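Local coordinates for protein FACT complex subunit SPT16 (Ashbya gossypii, PDB 6A8M) that forms the N-terminal, peptidase-like part of a histone-chaperone subunit of the FACT complex, which probably reorganises nucleosomes during transcription, DNA replication and DNA repair, at residues A[9-13]-A[92-96]; A[213-219]-A[276-281]. All coordinates share one frame; numbering follows the deposited sequence.

Interaction 1 (A[9-13]-A[92-96]); sequences FSTFE and MNKKL
The rings of Phe9 and Phe12 both meet Met92 at their edges rather than over a face. A single atom, the methyl CE, lies near the plane of each: Phe9 CD1 approaches Met92 CE to 3.5 Å, and Phe12 CD2 comes still closer to it, 3.3 Å, a tight fit for carbon against carbon. The sulfur too stands at the edge of the second ring, with Met92 SD 5.2 Å from the centroid of the Phe12 ring and 74° off its normal, which makes this a Met-aromatic contact of the edge-on kind. Met92 reaches this place because its chain is extended through the first two torsions and then turns sharply at the last (chi3 -30°), carrying CE towards the two phenylalanines.

How two helices can meet largely through one long, flexible side chain is well illustrated here. Helix 9-22 belongs to the N-terminal lobe of Spt16, and the end of helix 79-95 approaches its first turn beside the lobe's mixed sheet. Ile102, on edge strand 101-106, touches both Phe12 and Met92, while Phe9 also rests on Leu85 and Val89 of the longer helix.

Away from the rings, back along the methionine chain, the contact changes from apolar to charged. Glu13 and Met92 run past each other in opposite directions, so that Glu13 CB packs on Met92 SD at 3.7 Å and CG does likewise. With its CG anti to the backbone N (chi1 179°) and the chain straight beyond, Glu13 sends its carboxylate alongside the methionine stem to Lys95. Lys95 NZ donates to Glu13 OE2 at 2.8 Å, and the oxygen receives it on its syn lone pair, on the side of OE1. This salt bridge forms at the solvent-facing margin, where the lysine, bent near its end, curls back to the acid.

Interaction 2 (A[213-219]-A[276-281]); sequences ITDAKLS and SSETQL
Asp215, Leu281 and Ile213 bury the most surface here, where, in the M24 peptidase-like domain, the loop between strands 261-263 and 285-295 packs on the start of helix 215-224. Leu281 N donates to Ile213 O at 2.7 Å, nearly straight (173° at the hydrogen) and in the carbonyl plane, while Asp215 N donates to Thr279 O at 3.1 Å. Between these bonds Thr214 and Gln280 face each other as the non-hydrogen-bonded pair of a single antiparallel bridge. Thr214 is also the helix N-cap, its OG1 accepting from Lys217 N, so the bridge ends where the helix begins. Gln280, bent at chi2, brings OE1 to Ile213 N in a bent hydrogen bond, the donor tilted from the amide carbonyl plane.

Ile213 and Leu281 lie alongside each other pointing the same way, with Ile213 CG2 3.7 Å from Leu281 CD2; Leu218 CD2 adds a looser contact with the same methyl.

Asp215 OD1 sits 3.5 Å from Leu281 CA and is bonded by Ser264 OG. OD2 lies 3.3 Å from Ser277 CB and shares a water with Thr279 OG1. Replacing Asp215 with a leucine would probably leave Ser264 OG without the carboxylate it binds and cost the water one of its partners. Further along, Ser276 OG donates to Ser219 OG at 2.8 Å, tying the loop to the next helical turn.

A buried carboxylate in the first turn of a helix, bonded by the hydroxyl of Ser264 and approached by water, is likely to be steadied as an anion by the helix's N-terminal end.

How the interactions relate
The two contacts belong to different domains of the chain: interaction 1 to the N-terminal lobe, interaction 2 to the M24 metallopeptidase-like domain. Their centres are 50 Å apart and their nearest atoms about 33 Å apart, on opposite sides of the chain's centre, and in sequence the first closes before the second opens. Helix 179-208 is a thread between them. Near its start Lys180 makes a weak hydrogen bond to Thr11 of segment 9-13, and towards its end Leu203 and Ala206 pack on Leu281. Neither contact holds a ligand or metal; each secures local architecture, helix to helix in one, loop to helix start in the other.

Interaction 1 (A[9-13]-A[92-96])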
ATOM      1  N   PHE A   9       0.727  21.839   5.743  1.00 24.71           N
ATOM      2  CA  PHE A   9       0.036  22.587   4.703  1.00 24.46           C
ATOM      3  C   PHE A   9       0.893  22.883   3.474  1.00 25.74           C
ATOM      4  O   PHE A   9       0.334  23.183   2.416  1.00 24.70           O
ATOM      5  CB  PHE A   9      -0.548  23.877   5.288  1.00 27.68           C
ATOM      6  CG  PHE A   9      -2.015  23.779   5.545  1.00 28.00           C
ATOM      7  CD1 PHE A   9      -2.915  24.001   4.512  1.00 29.31           C
ATOM      8  CD2 PHE A   9      -2.497  23.387   6.786  1.00 29.25           C
ATOM      9  CE1 PHE A   9      -4.281  23.870   4.718  1.00 29.45           C
ATOM     10  CE2 PHE A   9      -3.863  23.257   7.003  1.00 29.30           C
ATOM     11  CZ  PHE A   9      -4.752  23.498   5.968  1.00 29.72           C
ATOM     12  N   SER A  10       2.222  22.818   3.553  1.00 25.90           N
ATOM     13  CA  SER A  10       2.962  22.924   2.297  1.00 27.66           C
ATOM     14  C   SER A  10       2.770  21.657   1.479  1.00 23.25           C
ATOM     15  O   SER A  10       2.618  21.708   0.259  1.00 23.26           O
ATOM     16  CB  SER A  10       4.446  23.204   2.549  1.00 32.52           C
ATOM     17  OG  SER A  10       5.031  22.225   3.384  1.00 37.55           O
ATOM     18  N   THR A  11       2.718  20.516   2.161  1.00 24.08           N
ATOM     19  CA  THR A  11       2.437  19.248   1.513  1.00 24.83           C
ATOM     20  C   THR A  11       1.008  19.213   0.971  1.00 22.00           C
ATOM     21  O   THR A  11       0.773  18.783  -0.167  1.00 22.02           O
ATOM     22  CB  THR A  11       2.686  18.132   2.528  1.00 30.22           C
ATOM     23  OG1 THR A  11       4.091  18.084   2.844  1.00 34.58           O
ATOM     24  CG2 THR A  11       2.268  16.842   1.986  1.00 29.40           C
ATOM     25  N   PHE A  12       0.051  19.683   1.771  1.00 19.75           N
ATOM     26  CA  PHE A  12      -1.341  19.773   1.326  1.00 18.51           C
ATOM     27  C   PHE A  12      -1.458  20.622   0.071  1.00 18.25           C
ATOM     28  O   PHE A  12      -2.102  20.218  -0.896  1.00 20.41           O
ATOM     29  CB  PHE A  12      -2.209  20.356   2.441  1.00 19.70           C
ATOM     30  CG  PHE A  12      -3.625  20.639   2.031  1.00 20.57           C
ATOM     31  CD1 PHE A  12      -4.581  19.636   2.047  1.00 22.10           C
ATOM     32  CD2 PHE A  12      -4.012  21.916   1.647  1.00 24.14           C
ATOM     33  CE1 PHE A  12      -5.900  19.896   1.667  1.00 23.87           C
ATOM     34  CE2 PHE A  12      -5.326  22.190   1.269  1.00 24.08           C
ATOM     35  CZ  PHE A  12      -6.272  21.169   1.283  1.00 22.70           C
ATOM     36  N   GLU A  13      -0.821  21.802   0.069  1.00 19.15           N
ATOM     37  CA  GLU A  13      -0.895  22.694  -1.085  1.00 18.61           C
ATOM     38  C   GLU A  13      -0.300  22.052  -2.338  1.00 18.26           C
ATOM     39  O   GLU A  13      -0.924  22.046  -3.404  1.00 20.70           O
ATOM     40  CB  GLU A  13      -0.180  24.013  -0.759  1.00 20.37           C
ATOM     41  CG  GLU A  13      -0.198  24.995  -1.912  1.00 23.87           C
ATOM     42  CD  GLU A  13       0.501  26.304  -1.603  1.00 27.21           C
ATOM     43  OE1 GLU A  13       0.448  26.787  -0.446  1.00 27.96           O
ATOM     44  OE2 GLU A  13       1.094  26.862  -2.543  1.00 29.47           O
ATOM     45  N   MET A  92      -3.316  29.753   2.157  1.00 23.31           N
ATOM     46  CA  MET A  92      -3.237  29.301   0.777  1.00 22.72           C
ATOM     47  C   MET A  92      -4.108  30.165  -0.125  1.00 22.91           C
ATOM     48  O   MET A  92      -3.675  30.578  -1.205  1.00 23.69           O
ATOM     49  CB  MET A  92      -3.648  27.833   0.699  1.00 24.26           C
ATOM     50  CG  MET A  92      -3.326  27.152  -0.621  1.00 25.39           C
ATOM     51  SD  MET A  92      -3.588  25.370  -0.521  1.00 25.52           S
ATOM     52  CE  MET A  92      -3.244  25.100   1.193  1.00 25.52           C
ATOM     53  N   ASN A  93      -5.330  30.476   0.317  1.00 22.94           N
ATOM     54  CA  ASN A  93      -6.219  31.297  -0.499  1.00 23.27           C
ATOM     55  C   ASN A  93      -5.624  32.670  -0.777  1.00 25.89           C
ATOM     56  O   ASN A  93      -5.783  33.213  -1.878  1.00 27.14           O
ATOM     57  CB  ASN A  93      -7.573  31.448   0.183  1.00 23.96           C
ATOM     58  CG  ASN A  93      -8.469  30.269  -0.050  1.00 22.38           C
ATOM     59  OD1 ASN A  93      -8.180  29.410  -0.886  1.00 21.19           O
ATOM     60  ND2 ASN A  93      -9.583  30.215   0.688  1.00 20.53           N
ATOM     61  N   LYS A  94      -4.967  33.269   0.219  1.00 27.46           N
ATOM     62  CA  LYS A  94      -4.395  34.590  -0.004  1.00 28.58           C
ATOM     63  C   LYS A  94      -3.318  34.533  -1.079  1.00 27.16           C
ATOM     64  O   LYS A  94      -3.242  35.413  -1.942  1.00 29.04           O
ATOM     65  CB  LYS A  94      -3.836  35.157   1.299  1.00 32.00           C
ATOM     66  CG  LYS A  94      -3.105  36.477   1.116  1.00 37.77           C
ATOM     67  CD  LYS A  94      -3.997  37.562   0.498  1.00 42.60           C
ATOM     68  CE  LYS A  94      -4.970  38.151   1.514  1.00 44.32           C
ATOM     69  NZ  LYS A  94      -5.744  39.294   0.945  1.00 44.69           N
ATOM     70  N   LYS A  95      -2.503  33.483  -1.065  1.00 26.34           N
ATOM     71  CA  LYS A  95      -1.450  33.356  -2.069  1.00 31.29           C
ATOM     72  C   LYS A  95      -2.025  33.105  -3.456  1.00 31.88           C
ATOM     73  O   LYS A  95      -1.564  33.693  -4.440  1.00 30.46           O
ATOM     74  CB  LYS A  95      -0.493  32.229  -1.692  1.00 32.21           C
ATOM     75  CG  LYS A  95       0.598  32.035  -2.715  1.00 35.60           C
ATOM     76  CD  LYS A  95       1.788  31.325  -2.128  1.00 37.35           C
ATOM     77  CE  LYS A  95       1.482  29.876  -1.907  1.00 36.63           C
ATOM     78  NZ  LYS A  95       2.724  29.062  -2.064  1.00 36.48           N
ATOM     79  N   LEU A  96      -3.028  32.234  -3.555  1.00 31.36           N
ATOM     80  CA  LEU A  96      -3.591  31.814  -4.837  1.00 34.01           C
ATOM     81  C   LEU A  96      -4.856  32.582  -5.177  1.00 40.64           C
ATOM     82  O   LEU A  96      -5.782  32.039  -5.784  1.00 41.37           O
ATOM     83  CB  LEU A  96      -3.852  30.312  -4.820  1.00 30.89           C
ATOM     84  CG  LEU A  96      -2.627  29.491  -4.409  1.00 31.11           C
ATOM     85  CD1 LEU A  96      -2.962  28.018  -4.243  1.00 30.19           C
ATOM     86  CD2 LEU A  96      -1.509  29.686  -5.423  1.00 31.89           C
TER

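Interaction 2 (A[213-219]-A[276-281])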
ATOM      1  N   ILE A 213       0.864 -26.715  16.961  1.00 28.08           N
ATOM      2  CA  ILE A 213       0.449 -25.355  16.656  1.00 26.22           C
ATOM      3  C   ILE A 213       0.252 -25.265  15.151  1.00 24.67           C
ATOM      4  O   ILE A 213       0.996 -25.882  14.378  1.00 25.73           O
ATOM      5  CB  ILE A 213       1.481 -24.328  17.184  1.00 24.42           C
ATOM      6  CG1 ILE A 213       0.900 -22.921  17.207  1.00 24.66           C
ATOM      7  CG2 ILE A 213       2.778 -24.368  16.374  1.00 25.32           C
ATOM      8  CD1 ILE A 213       1.849 -21.884  17.837  1.00 23.71           C
ATOM      9  N   THR A 214      -0.765 -24.510  14.749  1.00 21.83           N
ATOM     10  CA  THR A 214      -1.039 -24.225  13.349  1.00 19.68           C
ATOM     11  C   THR A 214      -0.272 -22.995  12.894  1.00 18.98           C
ATOM     12  O   THR A 214       0.155 -22.162  13.696  1.00 18.96           O
ATOM     13  CB  THR A 214      -2.527 -23.989  13.100  1.00 20.45           C
ATOM     14  OG1 THR A 214      -2.935 -22.747  13.705  1.00 22.86           O
ATOM     15  CG2 THR A 214      -3.377 -25.161  13.658  1.00 21.00           C
ATOM     16  N   ASP A 215      -0.115 -22.892  11.573  1.00 17.01           N
ATOM     17  CA  ASP A 215       0.478 -21.707  10.971  1.00 15.08           C
ATOM     18  C   ASP A 215      -0.251 -20.436  11.409  1.00 17.18           C
ATOM     19  O   ASP A 215       0.381 -19.416  11.708  1.00 16.13           O
ATOM     20  CB  ASP A 215       0.433 -21.828   9.446  1.00 14.52           C
ATOM     21  CG  ASP A 215       1.401 -22.858   8.907  1.00 16.96           C
ATOM     22  OD1 ASP A 215       2.281 -23.321   9.656  1.00 17.37           O
ATOM     23  OD2 ASP A 215       1.240 -23.218   7.725  1.00 17.88           O
ATOM     24  N   ALA A 216      -1.584 -20.487  11.459  1.00 18.13           N
ATOM     25  CA  ALA A 216      -2.366 -19.292  11.758  1.00 20.15           C
ATOM     26  C   ALA A 216      -2.226 -18.882  13.223  1.00 18.36           C
ATOM     27  O   ALA A 216      -2.193 -17.687  13.537  1.00 17.13           O
ATOM     28  CB  ALA A 216      -3.834 -19.526  11.387  1.00 23.95           C
ATOM     29  N   LYS A 217      -2.121 -19.847  14.131  1.00 19.61           N
ATOM     30  CA  LYS A 217      -1.877 -19.509  15.535  1.00 21.81           C
ATOM     31  C   LYS A 217      -0.511 -18.857  15.714  1.00 21.20           C
ATOM     32  O   LYS A 217      -0.373 -17.863  16.444  1.00 20.98           O
ATOM     33  CB  LYS A 217      -1.978 -20.767  16.394  1.00 25.32           C
ATOM     34  CG  LYS A 217      -1.715 -20.536  17.871  1.00 28.52           C
ATOM     35  CD  LYS A 217      -2.683 -19.518  18.438  1.00 31.06           C
ATOM     36  CE  LYS A 217      -2.401 -19.288  19.915  1.00 32.98           C
ATOM     37  NZ  LYS A 217      -3.122 -18.107  20.432  1.00 34.14           N
ATOM     38  N   LEU A 218       0.510 -19.396  15.043  1.00 19.39           N
ATOM     39  CA  LEU A 218       1.839 -18.807  15.120  1.00 20.54           C
ATOM     40  C   LEU A 218       1.854 -17.386  14.563  1.00 16.61           C
ATOM     41  O   LEU A 218       2.445 -16.487  15.170  1.00 17.08           O
ATOM     42  CB  LEU A 218       2.828 -19.696  14.369  1.00 23.08           C
ATOM     43  CG  LEU A 218       4.283 -19.246  14.335  1.00 24.39           C
ATOM     44  CD1 LEU A 218       4.836 -19.155  15.750  1.00 26.31           C
ATOM     45  CD2 LEU A 218       5.103 -20.217  13.489  1.00 24.99           C
ATOM     46  N   SER A 219       1.222 -17.154  13.406  1.00 13.89           N
ATOM     47  CA  SER A 219       1.264 -15.801  12.861  1.00 15.37           C
ATOM     48  C   SER A 219       0.444 -14.857  13.720  1.00 16.35           C
ATOM     49  O   SER A 219       0.781 -13.676  13.833  1.00 16.63           O
ATOM     50  CB  SER A 219       0.788 -15.760  11.402  1.00 17.42           C
ATOM     51  OG  SER A 219      -0.601 -16.027  11.272  1.00 17.12           O
ATOM     52  N   SER A 276      -2.571 -16.968   6.150  1.00 19.74           N
ATOM     53  CA  SER A 276      -1.901 -18.065   6.837  1.00 18.09           C
ATOM     54  C   SER A 276      -2.690 -19.353   6.647  1.00 20.71           C
ATOM     55  O   SER A 276      -3.926 -19.350   6.603  1.00 22.45           O
ATOM     56  CB  SER A 276      -1.761 -17.792   8.342  1.00 19.25           C
ATOM     57  OG  SER A 276      -0.741 -16.842   8.614  1.00 13.27           O
ATOM     58  N   SER A 277      -1.965 -20.456   6.550  1.00 18.96           N
ATOM     59  CA  SER A 277      -2.620 -21.755   6.499  1.00 20.63           C
ATOM     60  C   SER A 277      -3.260 -22.061   7.848  1.00 22.03           C
ATOM     61  O   SER A 277      -2.831 -21.562   8.888  1.00 25.66           O
ATOM     62  CB  SER A 277      -1.615 -22.853   6.139  1.00 21.07           C
ATOM     63  OG  SER A 277      -0.928 -22.549   4.941  1.00 23.00           O
ATOM     64  N   GLU A 278      -4.290 -22.908   7.822  1.00 20.97           N
ATOM     65  CA  GLU A 278      -4.986 -23.344   9.028  1.00 22.60           C
ATOM     66  C   GLU A 278      -4.470 -24.678   9.559  1.00 24.64           C
ATOM     67  O   GLU A 278      -5.011 -25.203  10.550  1.00 27.22           O
ATOM     68  CB  GLU A 278      -6.497 -23.452   8.744  1.00 25.63           C
ATOM     69  CG  GLU A 278      -7.128 -22.146   8.297  1.00 27.90           C
ATOM     70  CD  GLU A 278      -7.149 -21.102   9.406  1.00 29.11           C
ATOM     71  OE1 GLU A 278      -7.100 -21.492  10.588  1.00 29.53           O
ATOM     72  OE2 GLU A 278      -7.216 -19.895   9.097  1.00 29.36           O
ATOM     73  N   THR A 279      -3.454 -25.248   8.922  1.00 22.59           N
ATOM     74  CA  THR A 279      -2.975 -26.587   9.229  1.00 22.41           C
ATOM     75  C   THR A 279      -1.751 -26.524  10.133  1.00 20.36           C
ATOM     76  O   THR A 279      -1.112 -25.482  10.280  1.00 21.35           O
ATOM     77  CB  THR A 279      -2.636 -27.331   7.933  1.00 20.32           C
ATOM     78  OG1 THR A 279      -1.749 -26.510   7.155  1.00 19.43           O
ATOM     79  CG2 THR A 279      -3.910 -27.568   7.117  1.00 20.59           C
ATOM     80  N   GLN A 280      -1.413 -27.679  10.710  1.00 21.04           N
ATOM     81  CA  GLN A 280      -0.295 -27.793  11.643  1.00 21.13           C
ATOM     82  C   GLN A 280       1.005 -27.247  11.059  1.00 20.84           C
ATOM     83  O   GLN A 280       1.297 -27.404   9.869  1.00 18.75           O
ATOM     84  CB  GLN A 280      -0.100 -29.256  12.048  1.00 25.28           C
ATOM     85  CG  GLN A 280       1.268 -29.575  12.655  1.00 30.74           C
ATOM     86  CD  GLN A 280       1.442 -29.061  14.078  1.00 34.34           C
ATOM     87  OE1 GLN A 280       0.463 -28.889  14.827  1.00 36.00           O
ATOM     88  NE2 GLN A 280       2.696 -28.799  14.456  1.00 31.62           N
ATOM     89  N   LEU A 281       1.769 -26.564  11.905  1.00 19.99           N
ATOM     90  CA  LEU A 281       3.104 -26.126  11.527  1.00 19.87           C
ATOM     91  C   LEU A 281       3.946 -27.341  11.142  1.00 21.80           C
ATOM     92  O   LEU A 281       4.089 -28.281  11.928  1.00 24.66           O
ATOM     93  CB  LEU A 281       3.740 -25.371  12.693  1.00 20.78           C
ATOM     94  CG  LEU A 281       5.209 -24.962  12.609  1.00 22.16           C
ATOM     95  CD1 LEU A 281       5.433 -24.061  11.433  1.00 20.82           C
ATOM     96  CD2 LEU A 281       5.587 -24.248  13.896  1.00 24.49           C
TER
HETATM   97  O   HOH W   1       0.874 -25.850   7.431  1.00 14.51           O
HETATM   98  O   HOH W   2       0.581 -24.607   4.740  1.00 18.53           O